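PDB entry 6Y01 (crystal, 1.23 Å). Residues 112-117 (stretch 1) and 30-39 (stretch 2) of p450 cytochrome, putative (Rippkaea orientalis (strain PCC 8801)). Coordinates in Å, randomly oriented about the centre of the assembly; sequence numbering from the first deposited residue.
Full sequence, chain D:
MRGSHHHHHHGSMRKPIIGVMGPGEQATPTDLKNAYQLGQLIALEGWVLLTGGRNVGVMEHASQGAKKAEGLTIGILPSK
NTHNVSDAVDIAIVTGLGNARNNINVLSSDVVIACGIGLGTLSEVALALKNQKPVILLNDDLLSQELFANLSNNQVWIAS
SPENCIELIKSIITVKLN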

ATOM      1  N   VAL D 112      -4.351 -18.214  -9.093  1.00 24.42           N
ATOM      2  CA  VAL D 112      -3.430 -18.301  -7.949  1.00 25.00           C
ATOM      3  C   VAL D 112      -3.356 -19.774  -7.571  1.00 26.26           C
ATOM      4  O   VAL D 112      -4.403 -20.429  -7.412  1.00 26.39           O
ATOM      5  CB  VAL D 112      -3.958 -17.461  -6.750  1.00 26.75           C
ATOM      6  CG1 VAL D 112      -3.118 -17.701  -5.520  1.00 31.56           C
ATOM      7  CG2 VAL D 112      -3.996 -15.982  -7.084  1.00 26.80           C
ATOM      8  N   ILE D 113      -2.132 -20.305  -7.492  1.00 25.05           N
ATOM      9  CA  ILE D 113      -1.910 -21.659  -6.974  1.00 25.12           C
ATOM     10  C   ILE D 113      -1.216 -21.557  -5.630  1.00 24.90           C
ATOM     11  O   ILE D 113      -0.165 -20.879  -5.514  1.00 27.54           O
ATOM     12  CB  ILE D 113      -1.029 -22.495  -7.925  1.00 26.66           C
ATOM     13  CG1 ILE D 113      -1.599 -22.550  -9.344  1.00 29.18           C
ATOM     14  CG2 ILE D 113      -0.808 -23.861  -7.330  1.00 27.76           C
ATOM     15  CD1 ILE D 113      -0.688 -23.221 -10.355  1.00 29.29           C
ATOM     16  N   ALA D 114      -1.794 -22.228  -4.644  1.00 24.70           N
ATOM     17  CA  ALA D 114      -1.172 -22.362  -3.332  1.00 24.97           C
ATOM     18  C   ALA D 114      -0.540 -23.743  -3.300  1.00 25.61           C
ATOM     19  O   ALA D 114      -1.245 -24.756  -3.252  1.00 26.36           O
ATOM     20  CB  ALA D 114      -2.178 -22.186  -2.200  1.00 29.08           C
ATOM     21  N   CYS D 115       0.786 -23.734  -3.301  1.00 25.62           N
ATOM     22  CA  CYS D 115       1.587 -24.952  -3.319  1.00 25.57           C
ATOM     23  C   CYS D 115       2.156 -25.134  -1.928  1.00 25.83           C
ATOM     24  O   CYS D 115       3.160 -24.514  -1.579  1.00 27.19           O
ATOM     25  CB  CYS D 115       2.647 -24.809  -4.416  1.00 27.50           C
ATOM     26  SG  CYS D 115       3.736 -26.200  -4.613  1.00 31.17           S
ATOM     27  N   GLY D 116       1.495 -25.968  -1.136  1.00 27.14           N
ATOM     28  CA  GLY D 116       1.737 -26.091   0.298  1.00 27.36           C
ATOM     29  C   GLY D 116       0.922 -25.064   1.075  1.00 27.17           C
ATOM     30  O   GLY D 116       0.140 -24.296   0.520  1.00 32.03           O
ATOM     31  N   ILE D 117       1.134 -25.018   2.365  1.00 27.72           N
ATOM     32  CA  ILE D 117       0.335 -24.142   3.267  1.00 27.65           C
ATOM     33  C   ILE D 117       1.245 -23.603   4.347  1.00 27.81           C
ATOM     34  O   ILE D 117       2.240 -24.207   4.729  1.00 31.78           O
ATOM     35  CB  ILE D 117      -0.856 -24.928   3.828  1.00 32.66           C
ATOM     36  CG1 ILE D 117      -1.883 -23.976   4.438  1.00 40.42           C
ATOM     37  CG2 ILE D 117      -0.346 -25.950   4.813  1.00 40.81           C
ATOM     38  CD1 ILE D 117      -2.617 -23.163   3.371  1.00 44.41           C
TER
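Stretch 2 30-39: TDLKNAYQLG

Stretch 2 is helical throughout, with phi/psi values near -62/-44 and i to i+4 backbone hydrogen bonds such as Ala 35 N to Asp 31 O (2.9 Å) and Leu 38 N to Asn 34 O (2.8 Å). It packs on the strand Val 112 to Cys 115 in a roughly antiparallel sense: the N-to-C directions differ by 150°, and the axes approach to 9.5 Å. The closest CA pair, Gly 116 and Asp 31 at 5.4 Å, sets the register, so that moving along the helix from Asp 31 to Leu 38 leads back along the strand to Ile 113. The two stretches bury 262 Å² in all, both sides summed.

Among apolar contacts, Leu 38 CD1 lies 3.9 Å from Ile 113 CG2 and 4.3 Å from Cys 115 SG. Cys 115, with chi1 t (-180°), extends its sulfur to the helix, placing SG 4.0 Å from Ala 35 CB. Ala 114 points away.

Cys 115 SG also makes close van der Waals approaches to Asn 34 CB (3.7 Å) and Asp 31 O (3.4 Å).

No direct hydrogen bond crosses the interface. At Gly 116, CA comes within 3.2 Å of Asp 31 OD1; a CB here would fall 2.5 Å from Asp 31 OD2, a clash, and the phi of 86° also favours glycine. One water bridges the stretches, donating to Asp 31 OD2 (2.7 Å from its oxygen) and accepting from Ile 117 N (3.0 Å).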

ATOM      1  N   THR D  30       7.680 -32.506  -0.813  1.00 32.83           N
ATOM      2  CA  THR D  30       6.657 -32.589  -1.859  1.00 31.25           C
ATOM      3  C   THR D  30       6.300 -31.187  -2.358  1.00 29.77           C
ATOM      4  O   THR D  30       6.144 -30.999  -3.567  1.00 30.86           O
ATOM      5  CB  THR D  30       5.413 -33.313  -1.347  1.00 35.72           C
ATOM      6  OG1 THR D  30       5.749 -34.626  -0.960  1.00 36.75           O
ATOM      7  CG2 THR D  30       4.336 -33.395  -2.403  1.00 42.42           C
ATOM      8  N   ASP D  31       6.159 -30.205  -1.458  1.00 27.93           N
ATOM      9  CA  ASP D  31       5.846 -28.841  -1.893  1.00 27.27           C
ATOM     10  C   ASP D  31       6.949 -28.313  -2.815  1.00 26.18           C
ATOM     11  O   ASP D  31       6.666 -27.613  -3.780  1.00 26.45           O
ATOM     12  CB  ASP D  31       5.722 -27.867  -0.714  1.00 27.24           C
ATOM     13  CG  ASP D  31       4.571 -28.127   0.228  1.00 27.87           C
ATOM     14  OD1 ASP D  31       3.521 -28.707  -0.176  1.00 29.42           O
ATOM     15  OD2 ASP D  31       4.756 -27.750   1.381  1.00 30.18           O
ATOM     16  N   LEU D  32       8.195 -28.578  -2.466  1.00 28.04           N
ATOM     17  CA  LEU D  32       9.326 -28.046  -3.264  1.00 27.79           C
ATOM     18  C   LEU D  32       9.405 -28.717  -4.632  1.00 28.45           C
ATOM     19  O   LEU D  32       9.634 -28.012  -5.604  1.00 28.86           O
ATOM     20  CB  LEU D  32      10.616 -28.229  -2.470  1.00 29.44           C
ATOM     21  CG  LEU D  32      10.703 -27.412  -1.172  1.00 28.21           C
ATOM     22  CD1 LEU D  32      12.040 -27.669  -0.468  1.00 31.10           C
ATOM     23  CD2 LEU D  32      10.515 -25.949  -1.453  1.00 30.08           C
ATOM     24  N   LYS D  33       9.191 -30.028  -4.680  1.00 29.51           N
ATOM     25  CA  LYS D  33       9.183 -30.783  -5.952  1.00 31.60           C
ATOM     26  C   LYS D  33       8.020 -30.287  -6.810  1.00 31.15           C
ATOM     27  O   LYS D  33       8.208 -30.012  -8.000  1.00 31.37           O
ATOM     28  CB  LYS D  33       9.077 -32.283  -5.674  1.00 34.00           C
ATOM     29  CG  LYS D  33       8.807 -33.178  -6.875  1.00 44.12           C
ATOM     30  N   ASN D  34       6.856 -30.100  -6.183  1.00 28.90           N
ATOM     31  CA  ASN D  34       5.665 -29.606  -6.894  1.00 27.41           C
ATOM     32  C   ASN D  34       5.937 -28.210  -7.436  1.00 26.31           C
ATOM     33  O   ASN D  34       5.540 -27.922  -8.561  1.00 27.04           O
ATOM     34  CB  ASN D  34       4.451 -29.603  -5.965  1.00 28.47           C
ATOM     35  CG  ASN D  34       3.808 -30.962  -5.803  1.00 29.92           C
ATOM     36  OD1 ASN D  34       4.114 -31.915  -6.551  1.00 33.94           O
ATOM     37  ND2 ASN D  34       2.930 -31.063  -4.798  1.00 30.95           N
ATOM     38  N   ALA D  35       6.553 -27.351  -6.633  1.00 26.59           N
ATOM     39  CA  ALA D  35       6.815 -25.968  -7.032  1.00 25.51           C
ATOM     40  C   ALA D  35       7.718 -25.920  -8.271  1.00 25.20           C
ATOM     41  O   ALA D  35       7.447 -25.190  -9.212  1.00 25.92           O
ATOM     42  CB  ALA D  35       7.429 -25.193  -5.914  1.00 26.29           C
ATOM     43  N   TYR D  36       8.822 -26.675  -8.203  1.00 26.20           N
ATOM     44  CA  TYR D  36       9.776 -26.702  -9.333  1.00 26.93           C
ATOM     45  C   TYR D  36       9.091 -27.213 -10.606  1.00 26.99           C
ATOM     46  O   TYR D  36       9.248 -26.626 -11.697  1.00 29.40           O
ATOM     47  CB  TYR D  36      10.979 -27.534  -8.918  1.00 26.89           C
ATOM     48  CG  TYR D  36      12.093 -27.570  -9.928  1.00 27.94           C
ATOM     49  CD1 TYR D  36      12.891 -26.465 -10.156  1.00 27.17           C
ATOM     50  CD2 TYR D  36      12.403 -28.760 -10.549  1.00 34.30           C
ATOM     51  CE1 TYR D  36      13.937 -26.509 -11.083  1.00 28.43           C
ATOM     52  CE2 TYR D  36      13.504 -28.826 -11.398  1.00 37.96           C
ATOM     53  CZ  TYR D  36      14.249 -27.701 -11.666  1.00 35.03           C
ATOM     54  OH  TYR D  36      15.275 -27.791 -12.561  1.00 39.78           O
ATOM     55  N   GLN D  37       8.318 -28.282 -10.476  1.00 28.37           N
ATOM     56  CA  GLN D  37       7.578 -28.833 -11.638  1.00 29.96           C
ATOM     57  C   GLN D  37       6.565 -27.818 -12.161  1.00 30.09           C
ATOM     58  O   GLN D  37       6.459 -27.640 -13.391  1.00 29.38           O
ATOM     59  CB  GLN D  37       6.912 -30.180 -11.334  1.00 32.19           C
ATOM     60  CG  GLN D  37       7.921 -31.280 -11.059  1.00 41.14           C
ATOM     61  CD  GLN D  37       7.239 -32.599 -10.774  1.00 43.31           C
ATOM     62  OE1 GLN D  37       6.019 -32.644 -10.582  1.00 54.47           O
ATOM     63  NE2 GLN D  37       8.001 -33.687 -10.733  1.00 51.01           N
ATOM     64  N   LEU D  38       5.807 -27.186 -11.264  1.00 27.68           N
ATOM     65  CA  LEU D  38       4.848 -26.143 -11.685  1.00 27.72           C
ATOM     66  C   LEU D  38       5.547 -25.049 -12.449  1.00 27.11           C
ATOM     67  O   LEU D  38       5.000 -24.605 -13.467  1.00 27.97           O
ATOM     68  CB  LEU D  38       4.150 -25.508 -10.468  1.00 29.95           C
ATOM     69  CG  LEU D  38       2.959 -26.233  -9.923  1.00 34.57           C
ATOM     70  CD1 LEU D  38       2.492 -25.498  -8.651  1.00 34.99           C
ATOM     71  CD2 LEU D  38       1.842 -26.269 -10.959  1.00 35.83           C
ATOM     72  N   GLY D  39       6.676 -24.570 -11.940  1.00 25.38           N
ATOM     73  CA  GLY D  39       7.362 -23.478 -12.641  1.00 26.11           C
ATOM     74  C   GLY D  39       7.704 -23.871 -14.073  1.00 26.02           C
ATOM     75  O   GLY D  39       7.487 -23.111 -15.000  1.00 26.70           O
TER
HETATM   76  O   HOH W   1       2.976 -27.153   3.295  1.00 30.66           O